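BfpC (PDB 3VHJ) probably helps assemble the type IV bundle-forming pilus as an inner-membrane component, this chain being its N-terminal cytoplasmic domain. Local coordinates at residues C86-A91 with D117-F122; L97-D102 with R148-L153. The protein carries 1 engineered substitution. All blocks are in the same frame, centred on the assembly; numbering follows the deposited sequence.

Overall arrangement
Contacts 1 and 2 lie on the two faces of one mixed sheet, their centres about 10 Å apart. In contact 1, strand 85-90 packs against helix 116-127; in contact 2, its neighbour, strand 96-101, receives the single turn of 3-10 helix in 148-153 from the other side. Backbone hydrogen bonds of Gly-87 with Ile-99 and of Phe-89 with Leu-97 join the two strands. Both contacts are buried and wholly apolar, but contact 1 sets a leucine against an alanine and the start of a lysine, whereas contact 2 joins larger aliphatic side chains, Leu-97, Ile-99 and Ile-150, nearer the centre of the chain and carries its polar bonding within the 3-10 turn.

Contact 1 of 2, residues C86-A91 with D117-F122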
loop_
_atom_site.group_PDB
_atom_site.type_symbol
_atom_site.label_atom_id
_atom_site.label_comp_id
_atom_site.label_asym_id
_atom_site.label_seq_id
_atom_site.Cartn_x
_atom_site.Cartn_y
_atom_site.Cartn_z
ATOM N N CYS A 86 8.389 6.849 0.696
ATOM C CA CYS A 86 7.879 6.264 -0.530
ATOM C C CYS A 86 9.009 5.401 -1.067
ATOM O O CYS A 86 10.146 5.507 -0.613
ATOM C CB CYS A 86 7.509 7.344 -1.550
ATOM S SG CYS A 86 8.875 7.908 -2.582
ATOM N N GLY A 87 8.701 4.536 -2.021
ATOM C CA GLY A 87 9.751 3.705 -2.572
ATOM C C GLY A 87 9.294 2.726 -3.626
ATOM O O GLY A 87 8.109 2.405 -3.729
ATOM N N LEU A 88 10.262 2.282 -4.421
ATOM C CA LEU A 88 10.064 1.301 -5.478
ATOM C C LEU A 88 10.777 0.074 -4.912
ATOM O O LEU A 88 11.969 0.133 -4.601
ATOM C CB LEU A 88 10.750 1.771 -6.761
ATOM C CG LEU A 88 10.861 0.790 -7.929
ATOM C CD1 LEU A 88 9.484 0.400 -8.433
ATOM C CD2 LEU A 88 11.676 1.445 -9.043
ATOM N N PHE A 89 10.050 -1.029 -4.767
ATOM C CA PHE A 89 10.619 -2.239 -4.181
ATOM C C PHE A 89 10.255 -3.513 -4.924
ATOM O O PHE A 89 9.116 -3.693 -5.341
ATOM C CB PHE A 89 10.105 -2.441 -2.753
ATOM C CG PHE A 89 10.407 -1.319 -1.807
ATOM C CD1 PHE A 89 11.610 -1.282 -1.114
ATOM C CD2 PHE A 89 9.448 -0.346 -1.541
ATOM C CE1 PHE A 89 11.849 -0.300 -0.158
ATOM C CE2 PHE A 89 9.680 0.641 -0.590
ATOM C CZ PHE A 89 10.879 0.663 0.103
ATOM N N PRO A 90 11.221 -4.428 -5.078
ATOM C CA PRO A 90 10.946 -5.693 -5.762
ATOM C C PRO A 90 10.465 -6.648 -4.667
ATOM O O PRO A 90 11.077 -6.706 -3.600
ATOM C CB PRO A 90 12.319 -6.136 -6.282
ATOM C CG PRO A 90 13.257 -4.966 -5.988
ATOM C CD PRO A 90 12.660 -4.272 -4.817
ATOM N N ALA A 91 9.372 -7.367 -4.903
ATOM C CA ALA A 91 8.896 -8.339 -3.918
ATOM C C ALA A 91 9.641 -9.625 -4.266
ATOM O O ALA A 91 10.399 -9.653 -5.237
ATOM C CB ALA A 91 7.391 -8.546 -4.039
ATOM N N ASP A 117 9.600 -1.988 -15.577
ATOM C CA ASP A 117 9.548 -0.739 -16.332
ATOM C C ASP A 117 8.298 0.062 -15.999
ATOM O O ASP A 117 8.362 1.277 -15.824
ATOM C CB ASP A 117 9.609 -1.009 -17.837
ATOM C CG ASP A 117 10.979 -1.482 -18.283
ATOM O OD1 ASP A 117 11.978 -0.832 -17.904
ATOM O OD2 ASP A 117 11.060 -2.497 -19.011
ATOM N N ASP A 118 7.160 -0.621 -15.914
ATOM C CA ASP A 118 5.901 0.041 -15.582
ATOM C C ASP A 118 5.954 0.609 -14.163
ATOM O O ASP A 118 5.437 1.692 -13.901
ATOM C CB ASP A 118 4.740 -0.951 -15.690
ATOM C CG ASP A 118 4.522 -1.436 -17.107
ATOM O OD1 ASP A 118 3.698 -2.353 -17.302
ATOM O OD2 ASP A 118 5.172 -0.895 -18.025
ATOM N N ALA A 119 6.574 -0.140 -13.256
ATOM C CA ALA A 119 6.706 0.271 -11.862
ATOM C C ALA A 119 7.623 1.484 -11.761
ATOM O O ALA A 119 7.324 2.444 -11.052
ATOM C CB ALA A 119 7.265 -0.878 -11.034
ATOM N N LYS A 120 8.744 1.432 -12.474
ATOM C CA LYS A 120 9.695 2.535 -12.475
ATOM C C LYS A 120 9.018 3.785 -13.041
ATOM O O LYS A 120 9.141 4.877 -12.486
ATOM C CB LYS A 120 10.929 2.166 -13.316
ATOM C CG LYS A 120 12.104 3.133 -13.172
ATOM C CD LYS A 120 13.322 2.670 -13.971
ATOM C CE LYS A 120 14.474 3.670 -13.849
ATOM N NZ LYS A 120 15.714 3.223 -14.555
ATOM N N LYS A 121 8.285 3.616 -14.137
ATOM C CA LYS A 121 7.593 4.734 -14.769
ATOM C C LYS A 121 6.541 5.363 -13.849
ATOM O O LYS A 121 6.402 6.586 -13.803
ATOM C CB LYS A 121 6.937 4.277 -16.079
ATOM C CG LYS A 121 6.175 5.372 -16.820
ATOM C CD LYS A 121 5.635 4.871 -18.154
ATOM C CE LYS A 121 4.818 5.941 -18.863
ATOM N NZ LYS A 121 5.581 7.214 -19.032
ATOM N N PHE A 122 5.801 4.531 -13.120
ATOM C CA PHE A 122 4.777 5.044 -12.212
ATOM C C PHE A 122 5.449 5.817 -11.081
ATOM O O PHE A 122 5.008 6.899 -10.695
ATOM C CB PHE A 122 3.960 3.896 -11.620
ATOM C CG PHE A 122 2.820 4.354 -10.762
ATOM C CD1 PHE A 122 1.622 4.767 -11.337
ATOM C CD2 PHE A 122 2.954 4.406 -9.380
ATOM C CE1 PHE A 122 0.570 5.228 -10.543
ATOM C CE2 PHE A 122 1.909 4.866 -8.575
ATOM C CZ PHE A 122 0.714 5.278 -9.160
#
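Leu-88 drives its forked end into the flank of helix 116-127, with one methyl against Ala-119 and the other beside the backbone of Lys-120. The setting is a β-β-β-α-β unit, an order and direction of strands consistent with the first half of an RNase H-like (actin-like) fold: strands 85-90, 96-101 and 107-113 form an antiparallel meander, and helix 116-127 then crosses the sheet to strand 135-137, which runs parallel to 85-90. Leu-88 therefore lies on an inner strand, beneath the crossover helix. Its CB leaves the strand toward the helix; with CG anti to the backbone N, chi1 170° carries CG the same way, and chi2 63° turns CD1 to Ala-119 and CD2 to Lys-120. CD1 reaches 3.6 Å from Ala-119 CB, the tightest touch between the segments. The small alanine is consistent with the close approach here, the CA atoms of Leu-88 and Lys-120 being 7.1 Å apart. CD2 of Leu-88 lies 4.4 Å from Lys-120 CB, where the lysine begins to run along the border of the contact. From there Lys-120 is extended through all four torsions and heads away, leaving its ammonium far from the leucine while its first carbons cover the edge of the apolar patch. Further side chains close the layer around this core. Phe-123, one turn along the helix from Ala-119, also packs on Leu-88, as do Val-98 of the adjacent strand and Pro-139 and Val-142 of the chain beyond strand 135-137. Ala-119 itself also touches Trp-96 and Phe-113, so the alanine also meets side chains from the other two strands of the meander. On the lysine side, the leucine fork ends against the helix backbone, with Leu-88 CD2 4.1 Å from Lys-120 CA.

Contact 2 of 2, residues L97-D102 with R148-L153; sequences LVIGVD and RSISEL
Ile-99 and Ile-150 meet tip to tip, CD1 of one 4.1 Å from CD1 of the other, on one face of the mixed β-sheet. Ile-150 comes from a 3-10 turn, residues 150-152, in the connection after strand 135-137, which packs opposite helix 116-127, so that the central sheet of this α/β domain is covered on both faces. Placing CG1 of Ile-99 between the backbone N and the carbonyl carbon (chi1 67°) sends its terminal methyl toward this turn. Two residues back on the strand, hence on the same face, Leu-97 adds a looser touch, its CD1 4.4 Å from CG1 of Ile-150. Phe-89 of the neighbouring strand packs against both isoleucines, while Leu-75 and Ile-78 also bear on Ile-99 and Leu-74 on Leu-97, a buried aliphatic layer with an aromatic flank. The turn that presents Ile-150 is held by its own backbone: Glu-152 N bonds to Ser-149 O (2.8 Å) and Leu-153 N to Ile-150 O (2.9 Å). The Glu-152 carboxylate folds back over the start of the turn, where OE1 takes a nearly straight hydrogen bond (167°) from Ser-149 N on its anti lone pair, at 2.6 Å.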
loop_
_atom_site.group_PDB
_atom_site.type_symbol
_atom_site.label_atom_id
_atom_site.label_comp_id
_atom_site.label_asym_id
_atom_site.label_seq_id
_atom_site.Cartn_x
_atom_site.Cartn_y
_atom_site.Cartn_z
ATOM N N LEU A 97 6.699 -3.345 -6.338
ATOM C CA LEU A 97 5.819 -2.539 -5.508
ATOM C C LEU A 97 6.238 -1.072 -5.458
ATOM O O LEU A 97 7.423 -0.764 -5.400
ATOM C CB LEU A 97 5.825 -3.092 -4.080
ATOM C CG LEU A 97 5.588 -4.596 -3.913
ATOM C CD1 LEU A 97 5.765 -4.965 -2.443
ATOM C CD2 LEU A 97 4.193 -4.967 -4.414
ATOM N N VAL A 98 5.256 -0.176 -5.501
ATOM C CA VAL A 98 5.520 1.254 -5.390
ATOM C C VAL A 98 4.585 1.716 -4.282
ATOM O O VAL A 98 3.367 1.610 -4.409
ATOM C CB VAL A 98 5.203 2.019 -6.686
ATOM C CG1 VAL A 98 5.467 3.518 -6.478
ATOM C CG2 VAL A 98 6.078 1.490 -7.820
ATOM N N ILE A 99 5.159 2.215 -3.194
ATOM C CA ILE A 99 4.368 2.642 -2.052
ATOM C C ILE A 99 4.699 4.056 -1.601
ATOM O O ILE A 99 5.729 4.606 -1.966
ATOM C CB ILE A 99 4.567 1.673 -0.868
ATOM C CG1 ILE A 99 5.991 1.767 -0.336
ATOM C CG2 ILE A 99 4.311 0.239 -1.327
ATOM C CD1 ILE A 99 6.259 0.853 0.840
ATOM N N GLY A 100 3.809 4.636 -0.803
ATOM C CA GLY A 100 4.016 5.986 -0.311
ATOM C C GLY A 100 3.079 6.295 0.841
ATOM O O GLY A 100 1.873 6.076 0.736
ATOM N N VAL A 101 3.639 6.792 1.943
ATOM C CA VAL A 101 2.862 7.138 3.134
ATOM C C VAL A 101 3.231 8.573 3.512
ATOM O O VAL A 101 4.416 8.921 3.576
ATOM C CB VAL A 101 3.192 6.171 4.294
ATOM C CG1 VAL A 101 2.464 6.589 5.557
ATOM C CG2 VAL A 101 2.798 4.753 3.905
ATOM N N ASP A 102 2.222 9.407 3.754
ATOM C CA ASP A 102 2.478 10.806 4.065
ATOM C C ASP A 102 2.832 11.085 5.513
ATOM O O ASP A 102 2.860 10.180 6.344
ATOM C CB ASP A 102 1.298 11.684 3.614
ATOM C CG ASP A 102 0.063 11.525 4.482
ATOM O OD1 ASP A 102 -1.024 11.948 4.034
ATOM O OD2 ASP A 102 0.167 10.999 5.608
ATOM N N ARG A 148 17.109 0.215 -0.524
ATOM C CA ARG A 148 16.745 -0.630 0.604
ATOM C C ARG A 148 15.652 -1.598 0.168
ATOM O O ARG A 148 14.860 -1.283 -0.720
ATOM C CB ARG A 148 16.250 0.234 1.769
ATOM C CG ARG A 148 16.886 -0.109 3.112
ATOM C CD ARG A 148 18.390 0.154 3.089
ATOM N NE ARG A 148 18.711 1.574 3.199
ATOM C CZ ARG A 148 19.857 2.117 2.795
ATOM N NH1 ARG A 148 20.797 1.362 2.242
ATOM N NH2 ARG A 148 20.072 3.415 2.956
ATOM N N SER A 149 15.621 -2.775 0.783
ATOM C CA SER A 149 14.615 -3.785 0.470
ATOM C C SER A 149 13.430 -3.611 1.412
ATOM O O SER A 149 13.584 -3.076 2.509
ATOM C CB SER A 149 15.193 -5.192 0.659
ATOM O OG SER A 149 16.328 -5.403 -0.163
ATOM N N ILE A 150 12.251 -4.059 0.985
ATOM C CA ILE A 150 11.061 -3.966 1.828
ATOM C C ILE A 150 11.363 -4.673 3.144
ATOM O O ILE A 150 10.979 -4.202 4.210
ATOM C CB ILE A 150 9.833 -4.676 1.197
ATOM C CG1 ILE A 150 9.190 -3.800 0.125
ATOM C CG2 ILE A 150 8.804 -4.992 2.287
ATOM C CD1 ILE A 150 8.370 -2.646 0.670
ATOM N N SER A 151 12.052 -5.808 3.049
ATOM C CA SER A 151 12.407 -6.612 4.216
ATOM C C SER A 151 13.259 -5.841 5.216
ATOM O O SER A 151 13.399 -6.256 6.364
ATOM C CB SER A 151 13.154 -7.881 3.782
ATOM O OG SER A 151 14.411 -7.571 3.201
ATOM N N GLU A 152 13.832 -4.726 4.779
ATOM C CA GLU A 152 14.668 -3.915 5.658
ATOM C C GLU A 152 13.878 -2.832 6.385
ATOM O O GLU A 152 14.438 -2.095 7.195
ATOM C CB GLU A 152 15.807 -3.269 4.866
ATOM C CG GLU A 152 16.821 -4.263 4.327
ATOM C CD GLU A 152 17.932 -3.600 3.536
ATOM O OE1 GLU A 152 17.661 -3.072 2.439
ATOM O OE2 GLU A 152 19.079 -3.605 4.016
ATOM N N LEU A 153 12.583 -2.731 6.093
ATOM C CA LEU A 153 11.731 -1.731 6.739
ATOM C C LEU A 153 11.157 -2.296 8.037
ATOM O O LEU A 153 10.983 -3.507 8.169
ATOM C CB LEU A 153 10.579 -1.326 5.808
ATOM C CG LEU A 153 10.926 -0.784 4.418
ATOM C CD1 LEU A 153 9.637 -0.470 3.659
ATOM C CD2 LEU A 153 11.787 0.461 4.539
#